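Soluble lytic murein transglycosylase (PDB 1QSA) cleaves the beta-1,4-glycosidic bonds between N-acetylmuramic acid and N-acetylglucosamine in peptidoglycan, forming a 1,6-anhydro bond on the muramic acid residue. Local coordinates at residues A[80-83]-A[84-87]; A[141-144]-A[145-148]; A[443-446]-A[447-450]; A[454-457]-A[458-462]. All coordinates share one frame; numbering follows the deposited sequence. Where two conformers were deposited one is given.

Interaction 1 of 4, residues A[80-83]-A[84-87]; sequences NELA and RRED
Glu81 OE2 accepts from two arginines at once: Arg84 NH2 on its syn lone pair at 2.8 Å, and Arg85 NE, from the anti side and tilted out of the carboxylate plane, also at 2.8 Å. The other oxygen, OE1, takes Arg84 NE at 2.8 Å, so Arg84 grips the acid side-on with two nitrogens, one to each oxygen. Its guanidinium lies only 30° from the carboxylate plane, whereas that of Arg85 is turned 70° away from it. A bend at chi3 (67°) brings the Arg84 head back beside Glu81; Arg85 instead reaches out extended from CG to NE, and its NH2 donates to the backbone O of Gln53.

The backbone ends helix 69-84 in a Schellman motif. Glu86, at positive phi, donates its N to Ala83 O at 2.9 Å, and Asp87 N reaches back to Leu82 O at 3.0 Å. Asp87 is then the N-cap of helix 88-94, its OD1 bonded to Gly90 N, while the Leu82 side chain, with CD2 3.7 Å from Asp87 OD2, packs on Leu91 and Phe94.

Glu81 is a buried acid with three charged N-H donors, which fix its rotation; their positive charge probably stabilises the ionised form and offsets the cost of burying it at a helix C-terminus.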
# COMPACT_ATOMS: atom_id res chain seq x y z
N ASN A 80 5.83 -27.48 2.00
CA ASN A 80 7.23 -27.16 1.76
C ASN A 80 8.16 -28.12 2.54
O ASN A 80 9.23 -28.50 2.05
CB ASN A 80 7.51 -25.68 2.08
CG ASN A 80 6.79 -24.74 1.14
OD1 ASN A 80 6.45 -25.12 0.03
ND2 ASN A 80 6.52 -23.51 1.58
N GLU A 81 7.74 -28.54 3.74
CA GLU A 81 8.53 -29.49 4.53
C GLU A 81 8.58 -30.85 3.84
O GLU A 81 9.64 -31.47 3.74
CB GLU A 81 7.97 -29.63 5.96
CG GLU A 81 8.52 -30.81 6.79
CD GLU A 81 10.06 -30.86 6.90
OE1 GLU A 81 10.73 -29.82 6.72
OE2 GLU A 81 10.59 -31.96 7.17
N LEU A 82 7.44 -31.31 3.33
CA LEU A 82 7.39 -32.59 2.63
C LEU A 82 8.26 -32.51 1.37
O LEU A 82 8.92 -33.47 1.01
CB LEU A 82 5.94 -33.00 2.31
CG LEU A 82 5.13 -33.35 3.57
CD1 LEU A 82 3.67 -33.49 3.20
CD2 LEU A 82 5.65 -34.63 4.22
N ALA A 83 8.31 -31.33 0.74
CA ALA A 83 9.15 -31.15 -0.44
C ALA A 83 10.62 -31.25 -0.02
O ALA A 83 11.44 -31.87 -0.72
CB ALA A 83 8.87 -29.80 -1.11
N ARG A 84 10.95 -30.69 1.14
CA ARG A 84 12.33 -30.74 1.65
C ARG A 84 12.76 -32.20 1.88
O ARG A 84 13.92 -32.55 1.65
CB ARG A 84 12.46 -29.98 2.96
CG ARG A 84 13.89 -29.86 3.47
CD ARG A 84 13.91 -29.41 4.94
NE ARG A 84 13.35 -30.43 5.83
CZ ARG A 84 13.98 -31.54 6.22
NH1 ARG A 84 15.23 -31.78 5.85
NH2 ARG A 84 13.37 -32.41 7.01
N ARG A 85 11.82 -33.04 2.34
CA ARG A 85 12.09 -34.47 2.56
C ARG A 85 12.09 -35.25 1.25
O ARG A 85 12.40 -36.45 1.24
CB ARG A 85 11.00 -35.10 3.42
CG ARG A 85 10.81 -34.48 4.79
CD ARG A 85 9.63 -35.13 5.47
NE ARG A 85 9.27 -34.41 6.69
CZ ARG A 85 8.34 -34.79 7.56
NH1 ARG A 85 7.64 -35.89 7.34
NH2 ARG A 85 8.10 -34.05 8.63
N GLU A 86 11.71 -34.58 0.16
CA GLU A 86 11.58 -35.20 -1.17
C GLU A 86 10.50 -36.30 -1.16
O GLU A 86 10.53 -37.27 -1.93
CB GLU A 86 12.92 -35.73 -1.68
CG GLU A 86 13.93 -34.61 -1.94
CD GLU A 86 15.25 -35.11 -2.51
OE1 GLU A 86 15.23 -35.82 -3.53
OE2 GLU A 86 16.30 -34.78 -1.94
N ASP A 87 9.52 -36.12 -0.27
CA ASP A 87 8.41 -37.04 -0.12
C ASP A 87 7.28 -36.54 -1.03
O ASP A 87 6.27 -35.99 -0.58
CB ASP A 87 7.97 -37.06 1.36
CG ASP A 87 6.85 -38.05 1.63
OD1 ASP A 87 6.50 -38.84 0.74
OD2 ASP A 87 6.31 -38.02 2.76

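Interaction 2 of 4, residues A[141-144]-A[145-148]; sequences KLFS and VWRA. With SO4 (sulfate ion), chain M.
Phe143 and Trp146, one turn apart on helix 138-148 of the alpha-superhelix, set their side chains obliquely across each other. They meet at Phe143 CD1 and Trp146 CE3, 4.1 Å apart, and neither ring presents a clear face or edge to the other. Their first torsions differ: Phe143 holds CG beside its backbone N (chi1 -65°), while the indole of Trp146 leaves on the far side from its own N (chi1 174°), and the two rings thus converge from successive turns. Both also meet Trp129 of helix 118-129 edge-to-face, which makes the pair part of an aromatic cluster between neighbouring helices.

Val145 sits on a different side of the helix. Its CG2 lies 3.4 Å from Leu142 O and is flanked by Lys141 O as well, while the side chain packs on Tyr110 and Trp113 of helix 102-114 and on Trp122. A glycine here would remove both methyl branches and would probably open a gap against those three aromatic residues, leaving them freer to shift.

The helix itself is regular: Val145 N donates to Lys141 O at 3.1 Å and Trp146 N to Leu142 O at 3.0 Å, the former with an N-H...O angle of 165°. At the C-terminal end Arg147 stretches away fully extended. Its NH1 binds Gln179 O. Arg147 NH2 donates a hydrogen bond of 2.9 Å to O3 of a sulfate, probably from the crystallisation liquor and also held by Ala182 N, that oxygen lying at the edge of the guanidinium, in its plane.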
# COMPACT_ATOMS: atom_id res chain seq x y z
N LYS A 141 13.49 -25.82 -9.90
CA LYS A 141 13.52 -27.23 -10.31
C LYS A 141 12.33 -27.59 -11.22
O LYS A 141 12.45 -28.41 -12.14
CB LYS A 141 13.58 -28.14 -9.07
CG LYS A 141 12.41 -27.99 -8.09
CD LYS A 141 12.64 -28.88 -6.85
CE LYS A 141 11.49 -28.77 -5.85
NZ LYS A 141 11.41 -27.40 -5.27
N LEU A 142 11.19 -26.95 -10.97
CA LEU A 142 9.98 -27.17 -11.75
C LEU A 142 10.13 -26.59 -13.16
O LEU A 142 9.80 -27.25 -14.14
CB LEU A 142 8.75 -26.54 -11.07
CG LEU A 142 7.44 -26.60 -11.87
CD1 LEU A 142 6.96 -28.05 -12.12
CD2 LEU A 142 6.37 -25.79 -11.13
N PHE A 143 10.63 -25.35 -13.25
CA PHE A 143 10.82 -24.71 -14.55
C PHE A 143 11.87 -25.49 -15.35
O PHE A 143 11.79 -25.56 -16.57
CB PHE A 143 11.27 -23.25 -14.37
CG PHE A 143 10.23 -22.36 -13.73
CD1 PHE A 143 8.87 -22.64 -13.85
CD2 PHE A 143 10.62 -21.22 -13.02
CE1 PHE A 143 7.90 -21.80 -13.28
CE2 PHE A 143 9.67 -20.37 -12.45
CZ PHE A 143 8.31 -20.65 -12.57
N SER A 144 12.86 -26.04 -14.65
CA SER A 144 13.93 -26.81 -15.28
C SER A 144 13.40 -28.09 -15.93
O SER A 144 13.67 -28.35 -17.10
CB SER A 144 15.02 -27.15 -14.26
OG SER A 144 16.10 -27.81 -14.89
N VAL A 145 12.64 -28.89 -15.18
CA VAL A 145 12.10 -30.14 -15.76
C VAL A 145 11.05 -29.85 -16.84
O VAL A 145 10.94 -30.60 -17.82
CB VAL A 145 11.55 -31.14 -14.68
CG1 VAL A 145 12.68 -31.59 -13.75
CG2 VAL A 145 10.39 -30.54 -13.89
N TRP A 146 10.32 -28.75 -16.67
CA TRP A 146 9.30 -28.34 -17.64
C TRP A 146 9.98 -28.09 -18.98
O TRP A 146 9.54 -28.61 -20.01
CB TRP A 146 8.58 -27.08 -17.15
CG TRP A 146 7.59 -26.48 -18.10
CD1 TRP A 146 6.76 -27.13 -18.98
CD2 TRP A 146 7.31 -25.08 -18.25
NE1 TRP A 146 5.98 -26.22 -19.66
CE2 TRP A 146 6.30 -24.95 -19.23
CE3 TRP A 146 7.82 -23.92 -17.65
CZ2 TRP A 146 5.78 -23.71 -19.62
CZ3 TRP A 146 7.31 -22.69 -18.03
CH2 TRP A 146 6.29 -22.60 -19.01
N ARG A 147 11.06 -27.32 -18.96
CA ARG A 147 11.79 -27.03 -20.18
C ARG A 147 12.44 -28.31 -20.75
O ARG A 147 12.42 -28.53 -21.95
CB ARG A 147 12.86 -25.96 -19.93
CG ARG A 147 13.68 -25.60 -21.16
CD ARG A 147 14.63 -24.45 -20.87
NE ARG A 147 15.41 -24.09 -22.06
CZ ARG A 147 16.23 -23.04 -22.13
NH1 ARG A 147 16.38 -22.22 -21.09
NH2 ARG A 147 16.90 -22.81 -23.26
N ALA A 148 12.96 -29.16 -19.87
CA ALA A 148 13.61 -30.39 -20.30
C ALA A 148 12.65 -31.38 -20.98
O ALA A 148 13.10 -32.22 -21.76
CB ALA A 148 14.30 -31.07 -19.11
S SO4 M . 17.12 -25.18 -26.49
O1 SO4 M . 15.88 -24.83 -27.22
O2 SO4 M . 18.20 -24.26 -26.89
O3 SO4 M . 16.89 -25.08 -25.04
O4 SO4 M . 17.52 -26.56 -26.83

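Interaction 3 of 4, residues A[443-446]-A[447-450]; sequences DHLE and ERFP. With SO4 (sulfate ion), chain B; SO4 (sulfate ion), chain H.
Leu445 and Phe449 lie side by side across the short helix 445-448, which His444 opens as N-cap residue and as the centre of an inverse gamma turn. The apolar contact is edge-on: Leu445 CD2 approaches Phe449 CE2 at 3.9 Å near the plane of the ring. The ring points its CE2 corner at a guanidinium face: Phe449 CE2 sits 3.7 Å above the plane of Arg448, over its centre.

Anion contacts lie round the edge of that same group. Arg448 NH1 donates to O2 of one sulfate (chain B) at 2.9 Å, and NH2 to its O4 at 3.0 Å with a nearly straight N-H...O angle of 175°. NH2 also reaches O1 of a second sulfate (chain H) at 2.8 Å. NH1 is further tied to Trp442 O, and Arg476 NH2 and Tyr597 OH take part in binding sulfate here. Both ions probably come from the crystallisation liquor, yet they may mark a spot that accepts anions. The side chains of Phe449 and Glu478, the predicted active-site acid, are about 12 Å apart. A leucine in place of Arg448 would probably leave both sulfates without the guanidinium N-H donors they share and Phe449 CE2 without the flat cation it rests on.

Glu446 and Glu447 share Arg421 as salt-bridge partner, which would ease the repulsion between neighbouring carboxylates. Arg448 N donates to His444 O, in the carbonyl plane, and Phe449 N to Leu445 O. Two waters join the two halves: one donates to Glu446 O and Phe449 O, the other accepts from Glu446 N and donates to Glu447 OE1 at 2.6 Å.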
# COMPACT_ATOMS: atom_id res chain seq x y z
N ASP A 443 -19.54 5.54 5.60
CA ASP A 443 -20.27 6.57 6.30
C ASP A 443 -20.46 6.30 7.80
O ASP A 443 -21.07 7.11 8.50
CB ASP A 443 -21.62 6.85 5.62
CG ASP A 443 -21.46 7.44 4.23
OD1 ASP A 443 -20.69 8.41 4.07
OD2 ASP A 443 -22.10 6.93 3.29
N HIS A 444 -19.94 5.17 8.29
CA HIS A 444 -20.01 4.86 9.73
C HIS A 444 -18.79 5.55 10.37
O HIS A 444 -17.87 4.92 10.89
CB HIS A 444 -19.93 3.35 9.97
CG HIS A 444 -21.22 2.63 9.73
ND1 HIS A 444 -21.81 2.56 8.48
CD2 HIS A 444 -22.04 1.96 10.57
CE1 HIS A 444 -22.94 1.87 8.57
NE2 HIS A 444 -23.09 1.50 9.83
N LEU A 445 -18.82 6.88 10.34
CA LEU A 445 -17.69 7.67 10.82
C LEU A 445 -17.19 7.45 12.23
O LEU A 445 -15.98 7.52 12.47
CB LEU A 445 -17.93 9.17 10.55
CG LEU A 445 -18.16 9.57 9.09
CD1 LEU A 445 -18.28 11.10 8.99
CD2 LEU A 445 -17.04 9.05 8.20
N GLU A 446 -18.09 7.19 13.18
CA GLU A 446 -17.67 7.01 14.56
C GLU A 446 -16.73 5.81 14.72
O GLU A 446 -15.74 5.89 15.44
CB GLU A 446 -18.87 6.87 15.51
CG GLU A 446 -18.44 7.09 16.95
CD GLU A 446 -19.58 7.13 17.95
OE1 GLU A 446 -20.67 6.61 17.66
OE2 GLU A 446 -19.35 7.70 19.04
N GLU A 447 -17.05 4.71 14.05
CA GLU A 447 -16.24 3.49 14.10
C GLU A 447 -14.98 3.60 13.26
O GLU A 447 -13.96 2.96 13.56
CB GLU A 447 -17.06 2.27 13.67
CG GLU A 447 -18.22 1.90 14.61
CD GLU A 447 -19.43 2.81 14.47
OE1 GLU A 447 -19.66 3.36 13.38
OE2 GLU A 447 -20.17 2.97 15.47
N ARG A 448 -15.03 4.43 12.21
CA ARG A 448 -13.86 4.64 11.35
C ARG A 448 -12.84 5.58 12.01
O ARG A 448 -11.65 5.53 11.68
CB ARG A 448 -14.27 5.29 10.02
CG ARG A 448 -15.15 4.42 9.09
CD ARG A 448 -15.39 5.11 7.73
NE ARG A 448 -14.13 5.28 7.01
CZ ARG A 448 -13.86 6.29 6.18
NH1 ARG A 448 -14.79 7.20 5.89
NH2 ARG A 448 -12.67 6.37 5.61
N PHE A 449 -13.30 6.47 12.89
CA PHE A 449 -12.41 7.44 13.50
C PHE A 449 -12.58 7.48 15.01
O PHE A 449 -12.96 8.50 15.58
CB PHE A 449 -12.68 8.81 12.86
CG PHE A 449 -12.44 8.82 11.37
CD1 PHE A 449 -11.14 8.80 10.87
CD2 PHE A 449 -13.52 8.70 10.48
CE1 PHE A 449 -10.90 8.65 9.50
CE2 PHE A 449 -13.30 8.55 9.11
CZ PHE A 449 -11.98 8.52 8.61
N PRO A 450 -12.22 6.37 15.68
CA PRO A 450 -12.34 6.30 17.13
C PRO A 450 -11.35 7.20 17.86
O PRO A 450 -10.26 7.46 17.34
CB PRO A 450 -12.05 4.83 17.41
CG PRO A 450 -11.04 4.47 16.35
CD PRO A 450 -11.64 5.12 15.12
S SO4 B . -13.04 9.82 3.69
O1 SO4 B . -12.40 11.13 3.94
O2 SO4 B . -14.20 9.67 4.58
O3 SO4 B . -13.49 9.79 2.28
O4 SO4 B . -12.09 8.72 3.91
S SO4 H . -9.62 4.16 5.39
O1 SO4 H . -9.94 5.60 5.43
O2 SO4 H . -8.96 3.83 4.12
O3 SO4 H . -8.72 3.84 6.51
O4 SO4 H . -10.86 3.38 5.52
O HOH W 1 -15.30 8.23 17.10
O HOH W 2 -20.89 5.66 12.93

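Interaction 4 of 4, residues A[454-457]-A[458-462]; sequences NDLF and KRYTS
Leu456 meets both Arg459 and Tyr460 on helix 454-461, an early helix of the lysozyme-like SLT domain. The backbone bonds of the helix are of the regular alpha type: Lys458 N donates to Asn454 O, Arg459 N to Asp455 O at an N-H...O angle of 168°, and Tyr460 N to Leu456 O, each at 2.9 Å.

Apolar and face contacts come next. Leu456 CD2 rests over one face of the Arg459 guanidinium, 3.7 Å above its plane and offset toward the rim; the two side chains run alongside each other, and a bend at chi3 (-44°) in the arginine lays its head beside the leucine. The same methyl touches Tyr460 CE2 at 4.0 Å. The tyrosine ring turns an edge to one carbonyl oxygen: Tyr460 CD2 lies 3.2 Å from Leu456 O, which is in the ring plane.

Polar ends are tied together by a helix packed alongside. Arg459 NH1 forms a salt bridge with Glu524 OE2 of helix 523-540, and Tyr460 OH is hydrogen-bonded to that same oxygen, so one acid holds both groups beside the leucine, which itself packs on Ile527. The buried Phe457 packs on Met472 and Ala475 of helix 468-479, the helix that carries Glu478, the predicted active-site residue; the side chains of Phe457 and Glu478 are about 9 Å apart.

A side-chain bond adds to the backbone set near Thr461. With OG1 placed between its own backbone N and carbonyl carbon (chi1 58°), Thr461 donates from OG1 to Phe457 O at 2.8 Å.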
# COMPACT_ATOMS: atom_id res chain seq x y z
N ASN A 454 -6.84 8.50 23.69
CA ASN A 454 -7.20 9.89 23.95
C ASN A 454 -6.36 10.58 25.03
O ASN A 454 -5.82 11.67 24.80
CB ASN A 454 -8.70 9.99 24.25
CG ASN A 454 -9.18 11.43 24.31
OD1 ASN A 454 -9.22 12.12 23.29
ND2 ASN A 454 -9.51 11.90 25.51
N ASP A 455 -6.25 9.95 26.19
CA ASP A 455 -5.47 10.51 27.30
C ASP A 455 -4.00 10.73 26.93
O ASP A 455 -3.43 11.77 27.27
CB ASP A 455 -5.55 9.62 28.54
CG ASP A 455 -6.95 9.58 29.14
OD1 ASP A 455 -7.72 10.54 28.93
OD2 ASP A 455 -7.28 8.57 29.81
N LEU A 456 -3.40 9.78 26.22
CA LEU A 456 -2.00 9.93 25.82
C LEU A 456 -1.82 11.08 24.84
O LEU A 456 -0.89 11.86 24.97
CB LEU A 456 -1.44 8.63 25.23
CG LEU A 456 -1.16 7.52 26.24
CD1 LEU A 456 -0.85 6.21 25.52
CD2 LEU A 456 0.02 7.93 27.13
N PHE A 457 -2.69 11.17 23.83
CA PHE A 457 -2.58 12.27 22.87
C PHE A 457 -2.79 13.62 23.54
O PHE A 457 -2.08 14.57 23.22
CB PHE A 457 -3.52 12.09 21.67
CG PHE A 457 -3.00 11.13 20.63
CD1 PHE A 457 -1.96 11.51 19.77
CD2 PHE A 457 -3.52 9.85 20.53
CE1 PHE A 457 -1.45 10.61 18.81
CE2 PHE A 457 -3.02 8.95 19.59
CZ PHE A 457 -1.98 9.33 18.72
N LYS A 458 -3.69 13.68 24.51
CA LYS A 458 -3.94 14.92 25.23
C LYS A 458 -2.68 15.31 25.99
O LYS A 458 -2.17 16.42 25.85
CB LYS A 458 -5.12 14.77 26.21
CG LYS A 458 -5.46 16.07 26.94
CD LYS A 458 -6.62 15.87 27.90
CE LYS A 458 -7.00 17.19 28.57
NZ LYS A 458 -7.97 16.98 29.71
N ARG A 459 -2.14 14.36 26.75
CA ARG A 459 -0.94 14.60 27.54
C ARG A 459 0.26 15.04 26.70
O ARG A 459 0.96 15.98 27.07
CB ARG A 459 -0.57 13.34 28.32
CG ARG A 459 0.65 13.48 29.22
CD ARG A 459 1.11 12.15 29.80
NE ARG A 459 -0.01 11.35 30.29
CZ ARG A 459 0.05 10.04 30.54
NH1 ARG A 459 1.19 9.38 30.38
NH2 ARG A 459 -1.02 9.39 30.98
N TYR A 460 0.46 14.39 25.55
CA TYR A 460 1.60 14.69 24.69
C TYR A 460 1.44 15.85 23.72
O TYR A 460 2.37 16.14 22.96
CB TYR A 460 2.12 13.43 24.00
CG TYR A 460 2.86 12.54 24.97
CD1 TYR A 460 4.19 12.80 25.29
CD2 TYR A 460 2.22 11.48 25.62
CE1 TYR A 460 4.87 12.02 26.23
CE2 TYR A 460 2.90 10.69 26.58
CZ TYR A 460 4.23 10.99 26.87
OH TYR A 460 4.93 10.25 27.79
N THR A 461 0.27 16.47 23.69
CA THR A 461 0.09 17.65 22.87
C THR A 461 -0.21 18.89 23.71
O THR A 461 -0.20 19.99 23.19
CB THR A 461 -1.01 17.52 21.77
OG1 THR A 461 -2.28 17.20 22.36
CG2 THR A 461 -0.64 16.44 20.74
N SER A 462 -0.45 18.71 25.02
CA SER A 462 -0.74 19.85 25.91
C SER A 462 0.35 20.93 25.92
O SER A 462 0.05 22.13 26.01
CB SER A 462 -1.01 19.37 27.34
OG SER A 462 0.12 18.70 27.86

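From the N terminus the four contacts follow in series, none nesting in or crossing another, and each is local, spanning a turn or two of helix rather than closing a long loop. Interaction 1 turns the chain from helix 69-84 into helix 88-94, and interaction 2 lies on helix 138-148, their centres about 18 Å apart. Asn107 of helix 102-114 links them, bonding Asn80 through ND2 and Lys141 through OD1. Interactions 3 and 4 follow much later, their centres about 21 Å apart, where the superhelix leads into the SLT domain. Interactions 2 and 4 stand about 60 Å apart between centres, on opposite sides of the chain's centre.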